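Hemolysin BL lytic component L1 (Bacillus cereus, PDB 7NMQ) is a lytic component of the haemolysin BL enterotoxin and probably helps its partner components to form pores in the membranes of target cells. Local coordinates at residues 40-45 with 167-172; 100-105 with 334-339; 232-237 with 250-255. All coordinates share one frame; numbering follows the deposited sequence. Where two conformers were deposited one is given.

In the fold
Contacts 1 and 2 lie on opposite sides of the chain's centre, their centres about 78 Å apart, and both join elements of a long helical body. Contact 1 is a surface meeting of the loop before helix 45-103 with the end of helix 161-169, made by one weak hydrogen bond and two methyls against a glutamine amide. Contact 2 sets the far end of helix 45-103 against helix 330-357; it is partly buried and wholly apolar. Contact 3 is buried, near the two-stranded hairpin 217-230 in what is probably the head, as in ClyA-like toxins, and combines a leucine anchor with a bridging water. Helix 45-103 links contacts 1 and 2, one at each end; contact 3 shares no element with them.

Contact 1: residues 40-45 with 167-172; sequences SNIDLG and AGQQAT
Gln169 and Asp43 make the polar link between these segments: the side-chain amide NE2 of Gln169 donates to the backbone O of Asp43 at 2.9 Å. The N-H...O angle of 129° is far from straight, so the bond is weak despite its length. Gln169 suits the end of helix 161-169 because its chain can span a wide gap; the nearest CA atoms, those of Leu44 and Gln169, are 9.3 Å apart. With CG beside the backbone N (chi1 -59°) and the chain extended beyond it (chi2 -177°), the amide is carried out to the loop.

Two methyls lie against the amide. Ile42 sends its CG2 branch to OE1 of Gln169 at 3.8 Å, the two side chains crossing obliquely, while Leu44 brings CD2 to 4.4 Å from Gln169 NE2. Both are van der Waals contacts with the amide end, without directional bonding.

Within the loop, OD1 of Asp43 accepts from Gly45 N, two residues on, at 2.9 Å, an Asx turn that caps the way into the helix. The N-H meets OD1 from above the carboxylate plane. Asp is apt here because its side chain is short enough for this turn, and Gly45 tolerates its positive phi.

The loop leads from helix 10-33 into helix 45-103. Leu44 also packs on Leu162 and Leu166 of helix 161-169, and Ile42 on Arg275 of helix 275-325.

Contact 2: residues 100-105 with 334-339; sequences ETVQKK and SLIPDD
Val102 and Ser334 bring the two helical segments closest, with their CA atoms 6.2 Å apart, and segment 334-339 is kinked at Pro337: proline has no N-H to give, and Asp338 N bonds three residues back, to Leu335 O at 2.9 Å, so the regular helical bonding lapses there. Val102 carries the contact. Its CG1 lies anti to the backbone N (chi1 170°) and abuts the CG-CD side of the Pro337 ring, 3.7 Å from its CG and 3.8 Å from its CD. The other branch, CG2, turns to Ile336 and stops 4.3 Å from its CB. CG1 also lies 4.0 Å from Ser334 CA, so the valine fork rests on backbone as well as side chain. A beta-branched residue suits this place because its two methyls can face different partners, and a proline ring offers an apolar edge of CH2 groups.

Helix 45-103 ends here in a Schellman motif: Lys105 takes positive phi, and two bonds run back into the last turn, one of them from Lys105 N to Val102 O at 3.0 Å. Leu110 of helix 107-154, the next helix of the bundle, touches both Val102 and Ile336 and completes the apolar cluster.

The OG of Ser334 bonds to His331 O in its own helix, and the buried hydroxyl of Thr101 to Leu98 O. Lys104, with an extended chain, reaches back one turn to Glu100, its NZ forming a salt bridge at 2.8 Å to the anti lone pair of OE2.

Contact 3: residues 232-237 with 250-255; sequences GGLSAL and VTASKH
Leu234 points its side chain at the helix formed by residues 250-255, and its CD1 methyl is the group that arrives there. CG lies beside the backbone N (chi1 -60°) with CD1 extended onward (chi2 -172°), which puts this methyl against the backbone between Ala252 and Ser253. It is 3.8 Å from Ala252 O and equally far from Ser253 N. Ala252 adds its CB at 4.1 Å from Leu234 CD1, an apolar contact; the small methyl of alanine lets the leucine come down close to the helix backbone.

Ser253 OG lies beside the leucine, 4.0 Å from Leu234 CB and 4.1 Å from its CD1. In the conformer given, OG bonds to Gly249 O, so its polar partner lies in its own helix. Leu244 of the intervening loop touches both Leu234 and Ser253, Ile213 of helix 203-216 packs on Leu234, and Trp197 of helix 173-200 packs on Ala252.

Leu234 is placed by a type II' turn from Gly232 to Ser235. Gly233 has the positive phi that glycine readily adopts, and Gly232 O is gripped twice, by Ser235 N and by Ser235 OG at 2.7 Å, the hydroxyl coming in the carbonyl plane on a lone pair.

A single water joins the backbones: it accepts from Leu234 N at 2.9 Å and donates to Ser253 O at 3.1 Å. Residues 232-237 and Val250 fall within a predicted membrane-spanning segment, 229-250; residues 251-255 follow it. With Leu234 N and Ser253 O satisfied through the water and Ser235 OG on Gly232 O, the chemistry is consistent with a largely apolar element folded away in the soluble form of a pore-forming toxin.

Contact 1: residues 40-45 with 167-172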
ATOM      1  N   SER A  40      34.088   6.073   5.899  0.50 15.29           N
ATOM      2  CA  SER A  40      35.243   6.044   6.820  0.50 16.67           C
ATOM      3  C   SER A  40      36.539   6.160   6.004  0.50 17.73           C
ATOM      4  O   SER A  40      36.622   5.591   4.912  0.50 18.19           O
ATOM      5  CB  SER A  40      35.222   4.821   7.660  0.50 17.15           C
ATOM      6  OG  SER A  40      35.463   3.685   6.856  0.50 21.05           O
ATOM      7  N   ASN A  41      37.507   6.900   6.533  1.00 19.36           N
ATOM      8  CA  ASN A  41      38.855   7.099   5.939  1.00 21.43           C
ATOM      9  C   ASN A  41      38.760   7.866   4.629  1.00 19.64           C
ATOM     10  O   ASN A  41      39.636   7.732   3.778  1.00 26.58           O
ATOM     11  CB  ASN A  41      39.602   5.777   5.719  1.00 25.64           C
ATOM     12  CG  ASN A  41      41.087   5.993   5.492  1.00 30.22           C
ATOM     13  OD1 ASN A  41      41.716   6.705   6.259  1.00 38.90           O
ATOM     14  ND2 ASN A  41      41.661   5.405   4.449  1.00 35.44           N
ATOM     15  N   ILE A  42      37.757   8.723   4.500  1.00 20.05           N
ATOM     16  CA  ILE A  42      37.686   9.725   3.424  1.00 21.00           C
ATOM     17  C   ILE A  42      37.650  11.061   4.136  1.00 19.51           C
ATOM     18  O   ILE A  42      36.835  11.216   5.072  1.00 20.64           O
ATOM     19  CB  ILE A  42      36.489   9.466   2.517  1.00 21.79           C
ATOM     20  CG1 ILE A  42      36.730   8.136   1.802  1.00 25.83           C
ATOM     21  CG2 ILE A  42      36.233  10.624   1.555  1.00 24.22           C
ATOM     22  CD1 ILE A  42      35.577   7.647   1.031  1.00 26.89           C
ATOM     23  N   ASP A  43      38.589  11.939   3.776  1.00 21.27           N
ATOM     24  CA  ASP A  43      38.662  13.273   4.420  1.00 22.78           C
ATOM     25  C   ASP A  43      37.542  14.133   3.840  1.00 20.19           C
ATOM     26  O   ASP A  43      37.621  14.510   2.678  1.00 25.50           O
ATOM     27  CB  ASP A  43      40.015  13.965   4.275  1.00 28.66           C
ATOM     28  CG  ASP A  43      40.098  15.295   5.024  1.00 30.17           C
ATOM     29  OD1 ASP A  43      39.157  15.625   5.814  1.00 28.48           O
ATOM     30  OD2 ASP A  43      41.133  15.969   4.853  1.00 38.66           O
ATOM     31  N   LEU A  44      36.554  14.433   4.658  1.00 17.20           N
ATOM     32  CA  LEU A  44      35.386  15.242   4.235  1.00 17.85           C
ATOM     33  C   LEU A  44      35.472  16.636   4.834  1.00 18.41           C
ATOM     34  O   LEU A  44      34.539  17.449   4.550  1.00 18.30           O
ATOM     35  CB  LEU A  44      34.109  14.557   4.726  1.00 19.47           C
ATOM     36  CG  LEU A  44      33.907  13.115   4.307  1.00 18.89           C
ATOM     37  CD1 LEU A  44      32.688  12.552   5.006  1.00 20.10           C
ATOM     38  CD2 LEU A  44      33.772  13.030   2.799  1.00 19.82           C
ATOM     39  N   GLY A  45      36.520  16.899   5.621  1.00 17.27           N
ATOM     40  CA  GLY A  45      36.581  18.122   6.423  1.00 16.60           C
ATOM     41  C   GLY A  45      35.551  18.105   7.537  1.00 14.85           C
ATOM     42  O   GLY A  45      34.750  17.157   7.651  1.00 16.23           O
ATOM     43  N   ALA A 167      31.411  15.473  -4.797  1.00 11.87           N
ATOM     44  CA  ALA A 167      31.539  15.944  -6.186  1.00 12.26           C
ATOM     45  C   ALA A 167      32.712  16.920  -6.304  1.00 12.48           C
ATOM     46  O   ALA A 167      33.303  17.024  -7.371  1.00 14.59           O
ATOM     47  CB  ALA A 167      30.242  16.601  -6.618  1.00 12.81           C
ATOM     48  N   GLY A 168      33.064  17.598  -5.215  1.00 12.18           N
ATOM     49  CA  GLY A 168      34.251  18.450  -5.217  1.00 13.01           C
ATOM     50  C   GLY A 168      35.507  17.605  -5.346  1.00 12.91           C
ATOM     51  O   GLY A 168      36.489  18.049  -5.938  1.00 15.91           O
ATOM     52  N   GLN A 169      35.469  16.386  -4.864  1.00 13.29           N
ATOM     53  CA  GLN A 169      36.603  15.435  -4.948  1.00 14.01           C
ATOM     54  C   GLN A 169      36.634  14.654  -6.262  1.00 14.74           C
ATOM     55  O   GLN A 169      37.735  14.224  -6.647  1.00 15.75           O
ATOM     56  CB  GLN A 169      36.566  14.430  -3.803  1.00 15.82           C
ATOM     57  CG  GLN A 169      36.623  15.083  -2.444  1.00 17.51           C
ATOM     58  CD  GLN A 169      36.648  14.102  -1.304  1.00 22.30           C
ATOM     59  OE1 GLN A 169      36.641  12.886  -1.489  1.00 27.22           O
ATOM     60  NE2 GLN A 169      36.715  14.650  -0.102  1.00 27.35           N
ATOM     61  N   GLN A 170      35.494  14.337  -6.880  1.00 14.53           N
ATOM     62  CA  GLN A 170      35.392  13.458  -8.084  1.00 13.90           C
ATOM     63  C   GLN A 170      34.335  14.016  -9.029  1.00 13.42           C
ATOM     64  O   GLN A 170      33.130  14.056  -8.652  1.00 13.76           O
ATOM     65  CB  GLN A 170      35.049  12.019  -7.703  1.00 15.26           C
ATOM     66  CG  GLN A 170      36.157  11.337  -6.911  1.00 17.40           C
ATOM     67  CD  GLN A 170      36.032   9.833  -6.858  1.00 19.37           C
ATOM     68  OE1 GLN A 170      36.219   9.223  -5.808  1.00 25.27           O
ATOM     69  NE2 GLN A 170      35.762   9.222  -7.996  1.00 19.02           N
ATOM     70  N   ALA A 171      34.756  14.455 -10.195  1.00 20.18           N
ATOM     71  CA  ALA A 171      33.925  15.188 -11.173  1.00 20.46           C
ATOM     72  C   ALA A 171      32.859  14.291 -11.786  1.00 19.75           C
ATOM     73  O   ALA A 171      31.932  14.846 -12.358  1.00 20.85           O
ATOM     74  CB  ALA A 171      34.835  15.786 -12.230  1.00 21.21           C
ATOM     75  N   THR A 172      32.971  12.970 -11.663  1.00 19.78           N
ATOM     76  CA  THR A 172      31.997  12.039 -12.264  1.00 19.48           C
ATOM     77  C   THR A 172      30.749  11.922 -11.369  1.00 18.36           C
ATOM     78  O   THR A 172      29.791  11.307 -11.818  1.00 18.87           O
ATOM     79  CB  THR A 172      32.627  10.670 -12.504  1.00 20.75           C
ATOM     80  OG1 THR A 172      33.195  10.217 -11.275  1.00 22.21           O
ATOM     81  CG2 THR A 172      33.672  10.709 -13.597  1.00 23.72           C
TER

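Contact 2: residues 100-105 with 334-339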
ATOM      1  N   GLU A 100     -36.826 -13.933   7.488  1.00 12.98           N
ATOM      2  CA  GLU A 100     -37.909 -14.462   8.360  1.00 14.02           C
ATOM      3  C   GLU A 100     -38.816 -13.293   8.773  1.00 13.69           C
ATOM      4  O   GLU A 100     -40.033 -13.418   8.723  1.00 14.10           O
ATOM      5  CB  GLU A 100     -37.303 -15.164   9.581  1.00 16.01           C
ATOM      6  CG  GLU A 100     -38.317 -15.630  10.611  1.00 19.18           C
ATOM      7  CD  GLU A 100     -37.664 -16.115  11.910  1.00 22.45           C
ATOM      8  OE1 GLU A 100     -36.380 -16.021  12.043  1.00 26.46           O
ATOM      9  OE2 GLU A 100     -38.418 -16.507  12.840  1.00 25.83           O
ATOM     10  N   THR A 101     -38.232 -12.186   9.202  1.00 13.35           N
ATOM     11  CA  THR A 101     -39.040 -11.055   9.671  1.00 13.36           C
ATOM     12  C   THR A 101     -39.873 -10.509   8.516  1.00 13.45           C
ATOM     13  O   THR A 101     -40.989 -10.049   8.771  1.00 15.39           O
ATOM     14  CB  THR A 101     -38.217  -9.945  10.321  1.00 13.29           C
ATOM     15  OG1 THR A 101     -37.319  -9.400   9.351  1.00 15.68           O
ATOM     16  CG2 THR A 101     -37.496 -10.430  11.559  1.00 16.00           C
ATOM     17  N   VAL A 102     -39.387 -10.549   7.291  1.00 12.54           N
ATOM     18  CA  VAL A 102     -40.223 -10.130   6.141  1.00 12.90           C
ATOM     19  C   VAL A 102     -41.366 -11.132   5.974  1.00 13.68           C
ATOM     20  O   VAL A 102     -42.548 -10.710   5.818  1.00 14.45           O
ATOM     21  CB  VAL A 102     -39.399  -9.983   4.858  1.00 13.42           C
ATOM     22  CG1 VAL A 102     -40.324  -9.789   3.663  1.00 13.67           C
ATOM     23  CG2 VAL A 102     -38.410  -8.841   5.038  1.00 14.13           C
ATOM     24  N   GLN A 103     -41.066 -12.432   6.010  0.50 14.72           N
ATOM     25  CA  GLN A 103     -42.103 -13.478   5.788  0.50 15.47           C
ATOM     26  C   GLN A 103     -43.178 -13.462   6.890  0.50 15.01           C
ATOM     27  O   GLN A 103     -44.331 -13.815   6.600  0.50 16.31           O
ATOM     28  CB  GLN A 103     -41.401 -14.827   5.687  0.50 16.89           C
ATOM     29  CG  GLN A 103     -40.744 -15.030   4.333  0.50 19.98           C
ATOM     30  CD  GLN A 103     -41.746 -14.729   3.243  0.50 23.55           C
ATOM     31  OE1 GLN A 103     -42.694 -15.492   3.021  0.50 26.87           O
ATOM     32  NE2 GLN A 103     -41.570 -13.582   2.599  0.50 22.55           N
ATOM     33  N   LYS A 104     -42.815 -13.051   8.100  1.00 13.29           N
ATOM     34  CA  LYS A 104     -43.722 -12.984   9.254  1.00 14.29           C
ATOM     35  C   LYS A 104     -44.375 -11.588   9.340  1.00 13.68           C
ATOM     36  O   LYS A 104     -45.243 -11.403  10.336  1.00 18.34           O
ATOM     37  CB  LYS A 104     -42.973 -13.443  10.515  1.00 16.35           C
ATOM     38  CG  LYS A 104     -42.621 -14.924  10.527  1.00 16.81           C
ATOM     39  CD  LYS A 104     -41.952 -15.420  11.807  1.00 18.91           C
ATOM     40  CE  LYS A 104     -41.750 -16.921  11.767  1.00 20.41           C
ATOM     41  NZ  LYS A 104     -41.017 -17.429  12.960  1.00 21.81           N
ATOM     42  N   LYS A 105     -44.080 -10.695   8.429  1.00 14.45           N
ATOM     43  CA  LYS A 105     -44.620  -9.312   8.450  1.00 15.48           C
ATOM     44  C   LYS A 105     -44.300  -8.681   9.812  1.00 15.63           C
ATOM     45  O   LYS A 105     -45.150  -7.989  10.390  1.00 18.57           O
ATOM     46  CB  LYS A 105     -46.108  -9.327   8.108  1.00 18.12           C
ATOM     47  CG  LYS A 105     -46.384  -9.818   6.701  1.00 21.26           C
ATOM     48  CD  LYS A 105     -47.830  -9.646   6.300  1.00 27.58           C
ATOM     49  CE  LYS A 105     -48.123 -10.183   4.921  1.00 32.58           C
ATOM     50  NZ  LYS A 105     -48.258 -11.662   4.932  1.00 38.29           N
ATOM     51  N   SER A 334     -42.732  -6.975   1.028  1.00 13.78           N
ATOM     52  CA  SER A 334     -42.473  -8.364   0.587  1.00 14.22           C
ATOM     53  C   SER A 334     -41.317  -8.440  -0.414  1.00 14.15           C
ATOM     54  O   SER A 334     -40.814  -9.573  -0.669  1.00 15.36           O
ATOM     55  CB  SER A 334     -43.735  -8.960   0.001  1.00 15.79           C
ATOM     56  OG  SER A 334     -43.993  -8.493  -1.324  1.00 17.79           O
ATOM     57  N   LEU A 335     -40.925  -7.338  -1.044  1.00 13.93           N
ATOM     58  CA  LEU A 335     -39.818  -7.341  -2.049  1.00 15.32           C
ATOM     59  C   LEU A 335     -38.462  -7.101  -1.404  1.00 14.59           C
ATOM     60  O   LEU A 335     -37.439  -7.274  -2.091  1.00 15.53           O
ATOM     61  CB  LEU A 335     -40.092  -6.306  -3.135  1.00 17.34           C
ATOM     62  CG  LEU A 335     -41.414  -6.515  -3.880  1.00 18.45           C
ATOM     63  CD1 LEU A 335     -41.591  -5.459  -4.959  1.00 22.26           C
ATOM     64  CD2 LEU A 335     -41.503  -7.924  -4.488  1.00 18.94           C
ATOM     65  N   ILE A 336     -38.415  -6.728  -0.142  1.00 13.38           N
ATOM     66  CA  ILE A 336     -37.112  -6.428   0.540  1.00 13.53           C
ATOM     67  C   ILE A 336     -36.164  -7.610   0.385  1.00 14.07           C
ATOM     68  O   ILE A 336     -34.959  -7.432   0.201  1.00 14.18           O
ATOM     69  CB  ILE A 336     -37.341  -6.027   2.003  1.00 14.05           C
ATOM     70  CG1 ILE A 336     -38.010  -4.656   2.093  1.00 14.20           C
ATOM     71  CG2 ILE A 336     -36.057  -6.054   2.801  1.00 14.73           C
ATOM     72  CD1 ILE A 336     -38.574  -4.349   3.477  1.00 14.54           C
ATOM     73  N   PRO A 337     -36.612  -8.879   0.402  1.00 13.58           N
ATOM     74  CA  PRO A 337     -35.652  -9.978   0.278  1.00 13.73           C
ATOM     75  C   PRO A 337     -34.845  -9.937  -1.031  1.00 14.73           C
ATOM     76  O   PRO A 337     -33.808 -10.549  -1.063  1.00 15.55           O
ATOM     77  CB  PRO A 337     -36.495 -11.238   0.458  1.00 14.55           C
ATOM     78  CG  PRO A 337     -37.619 -10.761   1.335  1.00 15.40           C
ATOM     79  CD  PRO A 337     -37.934  -9.384   0.776  1.00 15.15           C
ATOM     80  N   ASP A 338     -35.339  -9.311  -2.114  1.00 14.38           N
ATOM     81  CA  ASP A 338     -34.515  -9.169  -3.344  1.00 14.98           C
ATOM     82  C   ASP A 338     -33.220  -8.413  -3.002  1.00 15.33           C
ATOM     83  O   ASP A 338     -32.139  -8.813  -3.450  1.00 15.57           O
ATOM     84  CB  ASP A 338     -35.244  -8.429  -4.469  1.00 16.74           C
ATOM     85  CG  ASP A 338     -36.431  -9.153  -5.076  1.00 18.77           C
ATOM     86  OD1 ASP A 338     -36.419 -10.394  -5.078  1.00 20.66           O
ATOM     87  OD2 ASP A 338     -37.351  -8.431  -5.569  1.00 21.98           O
ATOM     88  N   ASP A 339     -33.335  -7.353  -2.221  1.00 14.72           N
ATOM     89  CA  ASP A 339     -32.184  -6.507  -1.846  1.00 14.93           C
ATOM     90  C   ASP A 339     -31.319  -7.266  -0.845  1.00 14.86           C
ATOM     91  O   ASP A 339     -30.078  -7.176  -0.935  1.00 15.01           O
ATOM     92  CB  ASP A 339     -32.702  -5.174  -1.312  1.00 16.52           C
ATOM     93  CG  ASP A 339     -33.554  -4.438  -2.346  1.00 19.91           C
ATOM     94  OD1 ASP A 339     -33.160  -4.429  -3.547  1.00 26.96           O
ATOM     95  OD2 ASP A 339     -34.643  -3.926  -1.967  1.00 28.17           O
TER

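Contact 3: residues 232-237 with 250-255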
ATOM      1  N   GLY A 232      11.988 -14.497 -10.625  1.00 13.26           N
ATOM      2  CA  GLY A 232      11.126 -15.104 -11.656  1.00 13.07           C
ATOM      3  C   GLY A 232      10.067 -14.150 -12.175  1.00 13.99           C
ATOM      4  O   GLY A 232       9.180 -14.588 -12.935  1.00 15.23           O
ATOM      5  N   GLY A 233      10.115 -12.886 -11.786  1.00 13.21           N
ATOM      6  CA  GLY A 233       9.106 -11.902 -12.211  1.00 12.96           C
ATOM      7  C   GLY A 233       7.678 -12.383 -11.929  1.00 14.15           C
ATOM      8  O   GLY A 233       7.379 -12.803 -10.806  1.00 14.56           O
ATOM      9  N   LEU A 234       6.803 -12.326 -12.940  1.00 12.83           N
ATOM     10  CA  LEU A 234       5.390 -12.719 -12.773  1.00 12.91           C
ATOM     11  C   LEU A 234       5.187 -14.178 -13.179  1.00 14.62           C
ATOM     12  O   LEU A 234       4.020 -14.592 -13.312  1.00 15.71           O
ATOM     13  CB  LEU A 234       4.514 -11.796 -13.627  1.00 12.95           C
ATOM     14  CG  LEU A 234       4.606 -10.314 -13.270  1.00 13.07           C
ATOM     15  CD1 LEU A 234       3.588  -9.482 -13.998  1.00 14.54           C
ATOM     16  CD2 LEU A 234       4.458 -10.076 -11.784  1.00 14.15           C
ATOM     17  N   SER A 235       6.237 -14.985 -13.334  1.00 16.73           N
ATOM     18  CA  SER A 235       6.146 -16.407 -13.799  1.00 19.97           C
ATOM     19  C   SER A 235       5.057 -17.220 -13.101  1.00 17.42           C
ATOM     20  O   SER A 235       4.378 -18.048 -13.775  1.00 20.24           O
ATOM     21  CB  SER A 235       7.462 -17.151 -13.563  1.00 21.97           C
ATOM     22  OG  SER A 235       8.418 -16.659 -14.434  1.00 28.37           O
ATOM     23  N   ALA A 236       4.910 -17.086 -11.791  1.00 16.96           N
ATOM     24  CA  ALA A 236       4.043 -17.970 -10.985  1.00 18.76           C
ATOM     25  C   ALA A 236       2.582 -17.779 -11.347  1.00 17.65           C
ATOM     26  O   ALA A 236       1.766 -18.563 -10.853  1.00 18.92           O
ATOM     27  CB  ALA A 236       4.258 -17.760  -9.503  1.00 21.01           C
ATOM     28  N   LEU A 237       2.262 -16.727 -12.093  1.00 15.67           N
ATOM     29  CA  LEU A 237       0.863 -16.413 -12.450  1.00 15.55           C
ATOM     30  C   LEU A 237       0.452 -17.051 -13.783  1.00 16.04           C
ATOM     31  O   LEU A 237      -0.634 -16.770 -14.248  1.00 16.15           O
ATOM     32  CB  LEU A 237       0.697 -14.897 -12.497  1.00 14.86           C
ATOM     33  CG  LEU A 237       0.940 -14.213 -11.157  1.00 16.07           C
ATOM     34  CD1 LEU A 237       1.194 -12.729 -11.354  1.00 18.64           C
ATOM     35  CD2 LEU A 237      -0.214 -14.472 -10.210  1.00 17.25           C
ATOM     36  N   VAL A 250       1.411  -9.862 -21.028  1.00 12.69           N
ATOM     37  CA  VAL A 250       2.783  -9.856 -21.590  1.00 13.30           C
ATOM     38  C   VAL A 250       3.434  -8.507 -21.310  1.00 12.62           C
ATOM     39  O   VAL A 250       4.597  -8.434 -20.882  1.00 13.49           O
ATOM     40  CB  VAL A 250       2.726 -10.181 -23.076  1.00 14.33           C
ATOM     41  CG1 VAL A 250       4.063  -9.939 -23.763  1.00 16.33           C
ATOM     42  CG2 VAL A 250       2.296 -11.644 -23.207  1.00 14.82           C
ATOM     43  N   THR A 251       2.711  -7.421 -21.459  1.00 12.08           N
ATOM     44  CA  THR A 251       3.225  -6.070 -21.166  1.00 11.82           C
ATOM     45  C   THR A 251       3.569  -5.990 -19.683  1.00 11.57           C
ATOM     46  O   THR A 251       4.637  -5.443 -19.301  1.00 11.74           O
ATOM     47  CB  THR A 251       2.219  -5.001 -21.601  1.00 13.32           C
ATOM     48  OG1 THR A 251       2.210  -5.049 -23.025  1.00 14.21           O
ATOM     49  CG2 THR A 251       2.598  -3.620 -21.114  1.00 13.24           C
ATOM     50  N   ALA A 252       2.666  -6.423 -18.809  1.00 11.51           N
ATOM     51  CA  ALA A 252       2.943  -6.408 -17.355  1.00 11.33           C
ATOM     52  C   ALA A 252       4.176  -7.242 -17.031  1.00 11.10           C
ATOM     53  O   ALA A 252       5.032  -6.796 -16.217  1.00 11.02           O
ATOM     54  CB  ALA A 252       1.740  -6.903 -16.584  1.00 11.61           C
ATOM     55  N   SER A 253       4.299  -8.430 -17.615  0.50 11.63           N
ATOM     56  CA  SER A 253       5.501  -9.273 -17.398  0.50 11.61           C
ATOM     57  C   SER A 253       6.755  -8.503 -17.832  0.50 11.91           C
ATOM     58  O   SER A 253       7.767  -8.523 -17.098  0.50 12.77           O
ATOM     59  CB  SER A 253       5.389 -10.589 -18.123  0.50 12.90           C
ATOM     60  OG  SER A 253       4.319 -11.344 -17.589  0.50 15.32           O
ATOM     61  N   LYS A 254       6.721  -7.893 -18.998  0.50 12.29           N
ATOM     62  CA  LYS A 254       7.871  -7.116 -19.524  0.50 12.53           C
ATOM     63  C   LYS A 254       8.219  -5.995 -18.543  0.50 12.39           C
ATOM     64  O   LYS A 254       9.418  -5.731 -18.300  0.50 13.41           O
ATOM     65  CB  LYS A 254       7.557  -6.556 -20.906  0.50 14.40           C
ATOM     66  CG  LYS A 254       7.907  -7.505 -22.038  0.50 17.41           C
ATOM     67  CD  LYS A 254       7.806  -6.922 -23.423  0.50 19.29           C
ATOM     68  CE  LYS A 254       7.738  -8.042 -24.444  0.50 20.40           C
ATOM     69  NZ  LYS A 254       8.217  -9.324 -23.867  0.50 22.21           N
ATOM     70  N   HIS A 255       7.237  -5.332 -17.954  1.00 12.10           N
ATOM     71  CA  HIS A 255       7.522  -4.271 -16.986  1.00 11.32           C
ATOM     72  C   HIS A 255       8.212  -4.877 -15.768  1.00 10.81           C
ATOM     73  O   HIS A 255       9.132  -4.251 -15.217  1.00 11.48           O
ATOM     74  CB  HIS A 255       6.240  -3.553 -16.550  1.00 10.58           C
ATOM     75  CG  HIS A 255       5.735  -2.564 -17.548  1.00 11.73           C
ATOM     76  ND1 HIS A 255       6.531  -1.511 -18.018  1.00 12.25           N
ATOM     77  CD2 HIS A 255       4.512  -2.431 -18.136  1.00 12.06           C
ATOM     78  CE1 HIS A 255       5.783  -0.754 -18.853  1.00 13.23           C
ATOM     79  NE2 HIS A 255       4.541  -1.334 -18.957  1.00 13.60           N
TER
HETATM   80  O   HOH W   1       7.928 -11.165 -15.401  1.00 17.79           O